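PDB 4QS4: CofB, which initiates assembly of the CFA/III pilus of enterotoxigenic Escherichia coli as a minor pilin built on the type IV pilin fold. Local coordinates for residues A[124-129]-A[152-157]; A[386-391]-A[458-463]; A[61-66]-A[134-139]; A[181-186]-A[231-236]. All coordinates share one frame; numbering follows the deposited sequence.

Contact 1: A[124-129]-A[152-157]; sequences NSDLKI and LTFDKS
Leu152 and Ile129 fit together most tightly here: the CD2 methyl of the leucine is pushed against CG1 of the isoleucine at 3.4 Å, closer than carbons usually sit, and the two side chains slant across each other. Two residues back on the same face, the CD1 methyl of Leu127 is the bump that drops between Leu152 and Phe154, resting 3.9 Å from CB of Leu152 and meeting CD1 of Phe154 at the rim of the ring, near its plane. Leu127 has CG anti to the backbone N (chi1 -164°), which swings this methyl across to the neighbouring strand. The Phe154 ring runs beside Asp126, both pointing the same way, with carboxylate and ring planes 36° apart and CE1 of Phe154 4.1 Å from CG of Asp126. The far side of the sheet carries a smaller fit, where the CG2 methyl of Thr153 lies 4.0 Å from CB of Lys128; the amine of that lysine turns back to Ser123 O. The backbones are pinned by Lys128 and Thr153, which exchange bonds, the shorter being Thr153 N to Lys128 O at 2.8 Å. Beyond the last bridge, Asp155 N still reaches Asp126 O at 2.6 Å, almost straight at 172°. Leu20 of helix 9-32 covers Leu127 and Ile129, while Tyr168 of helix 167-177 packs on Leu127 and Phe154. This is the open end of the antiparallel beta hairpin 127-136/145-154, its apolar face laid against the long N-terminal helix, as is characteristic of the type IV pilin fold.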
# COMPACT_ATOMS: atom_id res chain seq x y z
N ASN A 124 -22.57 32.20 -2.03
CA ASN A 124 -24.00 32.45 -1.79
C ASN A 124 -24.50 32.09 -0.39
O ASN A 124 -25.58 32.53 0.01
CB ASN A 124 -24.86 31.68 -2.80
CG ASN A 124 -24.62 32.11 -4.23
OD1 ASN A 124 -23.55 32.61 -4.59
ND2 ASN A 124 -25.63 31.91 -5.07
N SER A 125 -23.73 31.29 0.35
CA SER A 125 -24.25 30.64 1.56
C SER A 125 -24.48 31.60 2.72
O SER A 125 -23.84 32.64 2.83
CB SER A 125 -23.32 29.51 2.02
OG SER A 125 -22.07 30.01 2.43
N ASP A 126 -25.41 31.23 3.60
CA ASP A 126 -25.72 32.03 4.78
C ASP A 126 -24.65 31.90 5.88
O ASP A 126 -24.67 32.67 6.84
CB ASP A 126 -27.12 31.69 5.33
CG ASP A 126 -27.33 30.20 5.52
OD1 ASP A 126 -26.34 29.48 5.76
OD2 ASP A 126 -28.50 29.75 5.42
N LEU A 127 -23.75 30.93 5.76
CA LEU A 127 -22.64 30.77 6.70
C LEU A 127 -21.32 30.91 5.95
O LEU A 127 -20.97 30.07 5.12
CB LEU A 127 -22.71 29.42 7.40
CG LEU A 127 -21.86 29.24 8.67
CD1 LEU A 127 -22.32 30.15 9.79
CD2 LEU A 127 -21.88 27.80 9.14
N LYS A 128 -20.60 32.00 6.23
CA LYS A 128 -19.32 32.32 5.58
C LYS A 128 -18.26 32.62 6.65
O LYS A 128 -18.59 33.01 7.77
CB LYS A 128 -19.47 33.54 4.67
CG LYS A 128 -20.53 33.42 3.59
CD LYS A 128 -20.65 34.70 2.78
CE LYS A 128 -21.84 34.66 1.84
NZ LYS A 128 -21.93 35.86 0.96
N ILE A 129 -16.99 32.44 6.29
CA ILE A 129 -15.88 32.89 7.13
C ILE A 129 -15.73 34.40 6.92
O ILE A 129 -15.43 34.84 5.81
CB ILE A 129 -14.55 32.18 6.80
CG1 ILE A 129 -14.68 30.68 7.01
CG2 ILE A 129 -13.43 32.73 7.68
CD1 ILE A 129 -13.57 29.87 6.36
N LEU A 152 -17.33 32.77 11.94
CA LEU A 152 -18.29 32.46 10.90
C LEU A 152 -19.51 33.36 11.04
O LEU A 152 -20.19 33.31 12.07
CB LEU A 152 -18.71 31.00 10.99
CG LEU A 152 -17.56 30.00 10.88
CD1 LEU A 152 -18.10 28.59 10.81
CD2 LEU A 152 -16.70 30.31 9.66
N THR A 153 -19.77 34.18 10.03
CA THR A 153 -20.94 35.05 10.03
C THR A 153 -22.16 34.27 9.55
O THR A 153 -22.07 33.50 8.59
CB THR A 153 -20.73 36.30 9.14
OG1 THR A 153 -21.81 37.23 9.35
CG2 THR A 153 -20.67 35.94 7.65
N PHE A 154 -23.28 34.47 10.22
CA PHE A 154 -24.54 33.84 9.83
C PHE A 154 -25.47 34.89 9.24
O PHE A 154 -25.93 35.79 9.95
CB PHE A 154 -25.20 33.14 11.01
CG PHE A 154 -26.42 32.35 10.62
CD1 PHE A 154 -26.30 31.13 9.99
CD2 PHE A 154 -27.70 32.85 10.87
CE1 PHE A 154 -27.42 30.40 9.61
CE2 PHE A 154 -28.83 32.13 10.50
CZ PHE A 154 -28.69 30.90 9.87
N ASP A 155 -25.73 34.78 7.94
CA ASP A 155 -26.54 35.74 7.21
C ASP A 155 -27.98 35.24 7.12
O ASP A 155 -28.37 34.56 6.16
CB ASP A 155 -25.94 35.97 5.81
CG ASP A 155 -26.29 37.32 5.23
OD1 ASP A 155 -27.49 37.69 5.24
OD2 ASP A 155 -25.37 38.02 4.75
N LYS A 156 -28.77 35.56 8.14
CA LYS A 156 -30.15 35.10 8.23
C LYS A 156 -31.03 35.71 7.14
O LYS A 156 -31.25 36.92 7.11
CB LYS A 156 -30.73 35.38 9.63
CG LYS A 156 -30.88 36.85 10.01
CD LYS A 156 -31.24 37.01 11.48
CE LYS A 156 -31.41 38.48 11.85
NZ LYS A 156 -32.50 39.13 11.09
N SER A 157 -31.51 34.86 6.23
CA SER A 157 -32.40 35.30 5.16
C SER A 157 -33.86 35.20 5.62
O SER A 157 -34.74 34.84 4.84
CB SER A 157 -32.18 34.45 3.90
OG SER A 157 -30.80 34.43 3.54

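Contact 2: A[386-391]-A[458-463]; sequences RIELNV and KWYITA
Val391 sets its CG2 methyl over one face of the Trp459 indole: that carbon stands 3.9 Å from the centroid of the five-membered ring, 14° off its normal, a CH-pi contact. Trp459 and Lys458 bury the most surface in this pairing, and they work on different partners. Asn390 O approaches the indole at its edge, while NE1 of Trp459 is bonded to Gln392 OE1 just past the segment; this bond and the methyl over the face restrain the turn of the ring. Pro405 and Leu407 of strand 404-414 pack on the same indole. Strands 387-390 and 458-469 run antiparallel in a sheet of the C-terminal domain, the shorter lying along one margin of the longer, and the backbone of Trp459 exchanges two bonds with Leu389, of which Trp459 N to Leu389 O is 2.7 Å and nearly straight. On the apolar face Ile461, the third large contributor, brings CD1 to 4.0 Å from CG2 of Ile387. Lys458 bends at chi2 (-69°), which folds its chain beside Asn390 and brings NZ to OD1 of Asn390 at 2.6 Å. The same bend lays CD of Lys458 3.4 Å from OE1 of Glu388. Glu388 runs out extended alongside Tyr460, planes 44° apart, with its CD 3.6 Å from CE1 of the ring; its OE2 forms a salt bridge with NH2 of Arg386 at 2.9 Å. With an alanine here, that guanidinium would probably lose its carboxylate mate and Tyr460 CE1 the carboxylate beside it.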
# COMPACT_ATOMS: atom_id res chain seq x y z
N ARG A 386 10.22 -52.27 -7.55
CA ARG A 386 9.53 -51.01 -7.78
C ARG A 386 10.26 -49.85 -7.13
O ARG A 386 11.05 -50.03 -6.20
CB ARG A 386 8.09 -51.06 -7.23
CG ARG A 386 7.97 -51.15 -5.71
CD ARG A 386 6.52 -51.28 -5.27
NE ARG A 386 6.35 -51.22 -3.82
CZ ARG A 386 6.63 -52.21 -2.97
NH1 ARG A 386 7.09 -53.38 -3.41
NH2 ARG A 386 6.44 -52.03 -1.67
N ILE A 387 9.99 -48.65 -7.62
CA ILE A 387 10.44 -47.44 -6.96
C ILE A 387 9.27 -46.89 -6.16
O ILE A 387 8.20 -46.65 -6.71
CB ILE A 387 10.96 -46.39 -7.97
CG1 ILE A 387 12.15 -46.96 -8.73
CG2 ILE A 387 11.36 -45.12 -7.23
CD1 ILE A 387 12.40 -46.27 -10.06
N GLU A 388 9.47 -46.70 -4.87
CA GLU A 388 8.40 -46.22 -4.00
C GLU A 388 8.85 -44.98 -3.26
O GLU A 388 9.95 -44.93 -2.72
CB GLU A 388 7.98 -47.29 -3.00
CG GLU A 388 6.78 -46.88 -2.16
CD GLU A 388 6.28 -47.98 -1.24
OE1 GLU A 388 5.40 -47.68 -0.40
OE2 GLU A 388 6.78 -49.13 -1.34
N LEU A 389 7.99 -43.97 -3.23
CA LEU A 389 8.30 -42.70 -2.59
C LEU A 389 7.08 -42.20 -1.81
O LEU A 389 5.95 -42.47 -2.20
CB LEU A 389 8.69 -41.67 -3.65
CG LEU A 389 9.88 -42.01 -4.56
CD1 LEU A 389 9.89 -41.09 -5.77
CD2 LEU A 389 11.19 -41.90 -3.79
N ASN A 390 7.32 -41.48 -0.73
CA ASN A 390 6.24 -40.81 -0.00
C ASN A 390 5.64 -39.67 -0.82
O ASN A 390 6.37 -38.91 -1.48
CB ASN A 390 6.74 -40.24 1.33
CG ASN A 390 7.09 -41.33 2.33
OD1 ASN A 390 6.68 -42.48 2.20
ND2 ASN A 390 7.84 -40.95 3.36
N VAL A 391 4.32 -39.54 -0.79
CA VAL A 391 3.64 -38.44 -1.48
C VAL A 391 3.97 -37.14 -0.74
O VAL A 391 3.89 -37.08 0.48
CB VAL A 391 2.11 -38.66 -1.55
CG1 VAL A 391 1.38 -37.41 -2.05
CG2 VAL A 391 1.79 -39.85 -2.46
N LYS A 458 1.56 -42.80 -0.72
CA LYS A 458 2.70 -43.38 -1.46
C LYS A 458 2.58 -43.21 -2.98
O LYS A 458 1.48 -43.26 -3.52
CB LYS A 458 2.84 -44.86 -1.12
CG LYS A 458 3.02 -45.16 0.36
CD LYS A 458 4.37 -44.69 0.87
CE LYS A 458 4.58 -45.12 2.31
NZ LYS A 458 6.01 -44.98 2.70
N TRP A 459 3.72 -43.00 -3.64
CA TRP A 459 3.85 -43.07 -5.10
C TRP A 459 4.46 -44.42 -5.43
O TRP A 459 5.42 -44.84 -4.78
CB TRP A 459 4.81 -42.01 -5.65
CG TRP A 459 4.31 -40.60 -5.69
CD1 TRP A 459 4.76 -39.57 -4.93
CD2 TRP A 459 3.32 -40.06 -6.57
NE1 TRP A 459 4.08 -38.42 -5.25
CE2 TRP A 459 3.19 -38.69 -6.25
CE3 TRP A 459 2.51 -40.60 -7.57
CZ2 TRP A 459 2.29 -37.85 -6.91
CZ3 TRP A 459 1.61 -39.76 -8.22
CH2 TRP A 459 1.51 -38.40 -7.89
N TYR A 460 3.92 -45.09 -6.44
CA TYR A 460 4.47 -46.37 -6.90
C TYR A 460 4.81 -46.28 -8.38
O TYR A 460 3.93 -46.09 -9.22
CB TYR A 460 3.47 -47.51 -6.70
CG TYR A 460 2.97 -47.69 -5.29
CD1 TYR A 460 3.71 -48.42 -4.36
CD2 TYR A 460 1.74 -47.18 -4.90
CE1 TYR A 460 3.24 -48.61 -3.07
CE2 TYR A 460 1.27 -47.36 -3.61
CZ TYR A 460 2.02 -48.07 -2.70
OH TYR A 460 1.53 -48.25 -1.42
N ILE A 461 6.09 -46.44 -8.69
CA ILE A 461 6.57 -46.39 -10.07
C ILE A 461 7.06 -47.78 -10.45
O ILE A 461 7.91 -48.36 -9.77
CB ILE A 461 7.71 -45.38 -10.25
CG1 ILE A 461 7.36 -44.06 -9.54
CG2 ILE A 461 7.99 -45.17 -11.74
CD1 ILE A 461 8.56 -43.18 -9.30
N THR A 462 6.50 -48.32 -11.52
CA THR A 462 6.83 -49.66 -11.99
C THR A 462 7.00 -49.62 -13.50
O THR A 462 6.63 -48.64 -14.15
CB THR A 462 5.74 -50.69 -11.62
OG1 THR A 462 4.49 -50.30 -12.21
CG2 THR A 462 5.58 -50.78 -10.10
N ALA A 463 7.57 -50.69 -14.05
CA ALA A 463 7.86 -50.76 -15.47
C ALA A 463 7.97 -52.20 -15.94
O ALA A 463 8.45 -53.06 -15.20
CB ALA A 463 9.16 -50.01 -15.78

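Contact 3: A[61-66]-A[134-139]; sequences INRTTN and FVATDN
Arg63 lies with its aliphatic part against Ala136 and Phe134: its CB is 3.7 Å from the Ala136 methyl, and CD passes 4.0 Å from CB of Phe134. A bend at chi2 (-72°) turns the chain so that NH1 comes back to Asn62 O at 3.0 Å, the oxygen lying in the guanidinium plane although the nitrogen stands well above the carbonyl plane. NH2 goes on to the carbonyl oxygens of Ser143 and Leu51, and these bonds fix the orientation of the buried guanidinium. The Phe134 ring presents an edge to Asn62 O, while Ile27 and Val31 of helix 9-32 pack on its side chain. In the fold, the loop 61-66, between strands 44-48 and 81-82 of the pilin domain, docks by a single backbone bridge on the end of strand 127-136. Thr64 makes that bridge, with its N 2.9 Å from Phe134 O and its O receiving Ala136 N at 2.9 Å. The side chains of Thr64 and Val135 slant across one another, OG1 of Thr64 3.6 Å from CG2 of Val135, and Asn66 crosses the valine at about a right angle. OG1 of Thr64 also donates to OD1 of Asn66 at 2.8 Å, which ties the loop's polar groups together over the valine methyls. A water accepts from Phe134 N at 2.8 Å and donates weakly to Asn62 O.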
# COMPACT_ATOMS: atom_id res chain seq x y z
N ILE A 61 1.81 39.70 9.25
CA ILE A 61 2.22 40.04 10.62
C ILE A 61 1.03 40.35 11.54
O ILE A 61 1.24 40.64 12.71
CB ILE A 61 3.21 41.23 10.65
CG1 ILE A 61 2.57 42.52 10.11
CG2 ILE A 61 4.46 40.88 9.87
CD1 ILE A 61 3.35 43.77 10.44
N ASN A 62 -0.20 40.27 11.03
CA ASN A 62 -1.40 40.53 11.83
C ASN A 62 -1.56 39.50 12.95
O ASN A 62 -1.61 38.30 12.71
CB ASN A 62 -2.66 40.51 10.95
CG ASN A 62 -2.73 41.70 10.00
OD1 ASN A 62 -1.73 42.16 9.48
ND2 ASN A 62 -3.95 42.18 9.76
N ARG A 63 -1.63 39.99 14.19
CA ARG A 63 -1.89 39.14 15.35
C ARG A 63 -2.90 39.78 16.28
O ARG A 63 -2.95 41.00 16.42
CB ARG A 63 -0.61 38.89 16.16
CG ARG A 63 0.52 38.22 15.41
CD ARG A 63 0.24 36.75 15.12
NE ARG A 63 1.42 36.15 14.51
CZ ARG A 63 1.75 36.25 13.23
NH1 ARG A 63 0.97 36.90 12.37
NH2 ARG A 63 2.87 35.68 12.80
N THR A 64 -3.72 38.94 16.91
CA THR A 64 -4.52 39.37 18.05
C THR A 64 -3.83 38.82 19.30
O THR A 64 -2.98 37.94 19.22
CB THR A 64 -5.97 38.87 17.95
OG1 THR A 64 -6.00 37.44 18.05
CG2 THR A 64 -6.58 39.29 16.61
N THR A 65 -4.20 39.36 20.46
CA THR A 65 -3.49 39.07 21.71
C THR A 65 -4.39 38.42 22.75
O THR A 65 -4.01 38.30 23.92
CB THR A 65 -2.89 40.37 22.29
OG1 THR A 65 -3.92 41.35 22.44
CG2 THR A 65 -1.82 40.91 21.35
N ASN A 66 -5.57 37.96 22.33
CA ASN A 66 -6.53 37.36 23.25
C ASN A 66 -6.21 35.90 23.47
O ASN A 66 -6.91 35.02 22.97
CB ASN A 66 -7.98 37.56 22.79
CG ASN A 66 -8.22 37.10 21.37
OD1 ASN A 66 -7.44 37.40 20.47
ND2 ASN A 66 -9.31 36.37 21.16
N PHE A 134 -5.33 35.36 14.28
CA PHE A 134 -4.12 34.62 14.63
C PHE A 134 -3.66 35.09 16.00
O PHE A 134 -3.10 36.17 16.12
CB PHE A 134 -3.00 34.88 13.61
CG PHE A 134 -3.24 34.31 12.23
CD1 PHE A 134 -4.08 33.23 12.02
CD2 PHE A 134 -2.55 34.84 11.14
CE1 PHE A 134 -4.25 32.71 10.74
CE2 PHE A 134 -2.73 34.32 9.87
CZ PHE A 134 -3.58 33.26 9.67
N VAL A 135 -3.89 34.29 17.04
CA VAL A 135 -3.53 34.66 18.40
C VAL A 135 -2.02 34.46 18.63
O VAL A 135 -1.52 33.34 18.54
CB VAL A 135 -4.33 33.83 19.43
CG1 VAL A 135 -3.96 34.23 20.86
CG2 VAL A 135 -5.82 34.01 19.20
N ALA A 136 -1.31 35.56 18.88
CA ALA A 136 0.14 35.53 19.08
C ALA A 136 0.53 34.96 20.43
O ALA A 136 -0.09 35.25 21.46
CB ALA A 136 0.73 36.92 18.93
N THR A 137 1.60 34.17 20.43
CA THR A 137 2.20 33.66 21.66
C THR A 137 2.89 34.76 22.46
O THR A 137 2.95 34.68 23.68
CB THR A 137 3.22 32.55 21.35
OG1 THR A 137 2.65 31.65 20.39
CG2 THR A 137 3.58 31.76 22.61
N ASP A 138 3.41 35.78 21.77
CA ASP A 138 4.05 36.91 22.44
C ASP A 138 3.93 38.19 21.60
O ASP A 138 3.34 38.17 20.52
CB ASP A 138 5.52 36.58 22.75
CG ASP A 138 6.28 36.08 21.55
OD1 ASP A 138 6.48 36.87 20.60
OD2 ASP A 138 6.68 34.90 21.56
N ASN A 139 4.48 39.30 22.11
CA ASN A 139 4.30 40.62 21.48
C ASN A 139 5.31 40.99 20.37
O ASN A 139 5.34 42.13 19.92
CB ASN A 139 4.27 41.73 22.55
CG ASN A 139 5.59 41.87 23.30
OD1 ASN A 139 6.46 41.00 23.22
ND2 ASN A 139 5.73 42.96 24.05
O HOH W 1 -4.61 37.83 13.07

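Contact 4: A[181-186]-A[231-236]; sequences ISFKDI and LSIDPN
Leu231 opens the second segment between Phe183 and Ile186. Its CD2 methyl sits over the centre of the Phe183 ring, 4.3 Å from the centroid and only 5° off the normal, a CH-pi contact, and also touches CG2 of Ile186 at 3.8 Å; its CD1 methyl meets CE1 of Phe183 at 3.9 Å. Next, Ser232 N bonds to Asp185 O at 3.1 Å, close to linear at 166°, whereas the bond from Lys184 N to Ser232 O is weak. The hydroxyl of Ser232 is bonded to Asp149, and a water that donates to Ser232 OG also donates weakly to Asp185 O. Strands 185-191 and 226-233 are antiparallel neighbours in the pilin-domain sheet, and helix 9-32 packs on the face that carries Phe183 and Ile233. Ile233 lies side by side with Phe183, its CG1 at the ring edge, 4.2 Å from CD1 of Phe183. A serine in place of Phe183 would probably open a gap under Leu231 CD2 and take away the wall beside Ile233. A second water accepts from Asp234 N at 2.7 Å and donates to Ser182 O, bridging the two segments as they part; Asp234 OD2 then accepts from Asn236 N in an Asx turn.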
# COMPACT_ATOMS: atom_id res chain seq x y z
N ILE A 181 -8.86 17.31 12.39
CA ILE A 181 -8.75 18.48 13.25
C ILE A 181 -9.98 18.56 14.14
O ILE A 181 -11.03 18.01 13.82
CB ILE A 181 -8.59 19.80 12.46
CG1 ILE A 181 -9.72 19.97 11.45
CG2 ILE A 181 -7.24 19.84 11.77
CD1 ILE A 181 -9.68 21.30 10.74
N SER A 182 -9.84 19.25 15.26
CA SER A 182 -10.92 19.38 16.22
C SER A 182 -10.97 20.81 16.73
O SER A 182 -9.98 21.56 16.64
CB SER A 182 -10.71 18.40 17.37
OG SER A 182 -9.46 18.62 17.98
N PHE A 183 -12.13 21.19 17.25
CA PHE A 183 -12.31 22.54 17.75
C PHE A 183 -11.92 22.57 19.22
O PHE A 183 -12.56 21.94 20.04
CB PHE A 183 -13.76 22.97 17.57
CG PHE A 183 -14.26 22.81 16.16
CD1 PHE A 183 -13.57 23.38 15.10
CD2 PHE A 183 -15.42 22.10 15.90
CE1 PHE A 183 -14.02 23.23 13.80
CE2 PHE A 183 -15.88 21.95 14.60
CZ PHE A 183 -15.17 22.51 13.55
N LYS A 184 -10.86 23.32 19.53
CA LYS A 184 -10.46 23.55 20.92
C LYS A 184 -11.65 24.07 21.73
O LYS A 184 -11.85 23.68 22.87
CB LYS A 184 -9.30 24.55 20.99
CG LYS A 184 -8.71 24.73 22.38
CD LYS A 184 -7.50 25.65 22.36
CE LYS A 184 -7.01 25.98 23.76
NZ LYS A 184 -6.73 24.75 24.55
N ASP A 185 -12.43 24.96 21.11
CA ASP A 185 -13.64 25.52 21.70
C ASP A 185 -14.48 26.16 20.59
O ASP A 185 -13.96 26.49 19.52
CB ASP A 185 -13.29 26.58 22.76
CG ASP A 185 -13.26 26.02 24.18
OD1 ASP A 185 -14.30 25.53 24.67
OD2 ASP A 185 -12.19 26.10 24.83
N ILE A 186 -15.78 26.30 20.86
CA ILE A 186 -16.71 26.99 19.97
C ILE A 186 -17.52 28.01 20.79
O ILE A 186 -18.25 27.63 21.70
CB ILE A 186 -17.71 26.02 19.30
CG1 ILE A 186 -16.98 24.89 18.57
CG2 ILE A 186 -18.62 26.79 18.35
CD1 ILE A 186 -17.86 23.69 18.26
N LEU A 231 -14.90 29.49 15.81
CA LEU A 231 -14.27 28.18 15.89
C LEU A 231 -12.78 28.34 16.17
O LEU A 231 -12.07 28.95 15.37
CB LEU A 231 -14.46 27.41 14.59
CG LEU A 231 -15.89 27.22 14.10
CD1 LEU A 231 -15.89 26.51 12.75
CD2 LEU A 231 -16.71 26.44 15.11
N SER A 232 -12.33 27.81 17.30
CA SER A 232 -10.92 27.90 17.68
C SER A 232 -10.22 26.62 17.32
O SER A 232 -10.72 25.52 17.61
CB SER A 232 -10.79 28.17 19.19
OG SER A 232 -11.24 29.47 19.51
N ILE A 233 -9.06 26.74 16.67
CA ILE A 233 -8.27 25.58 16.30
C ILE A 233 -6.84 25.74 16.80
O ILE A 233 -6.25 26.82 16.71
CB ILE A 233 -8.36 25.32 14.79
CG1 ILE A 233 -9.82 25.03 14.43
CG2 ILE A 233 -7.49 24.14 14.39
CD1 ILE A 233 -10.11 24.95 12.97
N ASP A 234 -6.32 24.68 17.41
CA ASP A 234 -4.95 24.67 17.88
C ASP A 234 -4.07 24.15 16.76
O ASP A 234 -4.12 22.96 16.45
CB ASP A 234 -4.81 23.78 19.12
CG ASP A 234 -3.38 23.74 19.65
OD1 ASP A 234 -3.18 23.17 20.74
OD2 ASP A 234 -2.47 24.27 18.98
N PRO A 235 -3.25 25.03 16.16
CA PRO A 235 -2.41 24.61 15.03
C PRO A 235 -1.38 23.53 15.39
O PRO A 235 -0.93 22.80 14.51
CB PRO A 235 -1.72 25.91 14.60
CG PRO A 235 -1.67 26.73 15.84
CD PRO A 235 -2.96 26.42 16.56
N ASN A 236 -1.04 23.40 16.67
CA ASN A 236 -0.09 22.39 17.12
C ASN A 236 -0.69 21.04 17.51
O ASN A 236 0.04 20.07 17.65
CB ASN A 236 0.71 22.96 18.28
CG ASN A 236 1.42 24.24 17.91
OD1 ASN A 236 2.09 24.30 16.88
ND2 ASN A 236 1.26 25.28 18.71
O HOH W 2 -7.67 22.34 17.71
O HOH W 3 -13.87 29.88 19.93

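Contacts 1, 3 and 4 all reach one antiparallel sheet of the pilin domain, contact 3 by docking a loop on it. Contacts 1 and 3 both use strand 127-136, one near each end, and their centres lie about 26 Å apart; along the chain their segments alternate. Strand 145-154 adjoins strand 226-233, which lets contacts 1 and 4 touch directly, Leu152 CD1 packing 3.6 Å from Leu231 CD1. Contacts 3 and 4 have centres about 16 Å apart but do not touch. Helix 9-32 packs on side chains from all three. Contact 2 stands alone in the C-terminal domain, its centre about 75 to 87 Å from the others and on the opposite side of the chain's centre, fitting an elongated molecule.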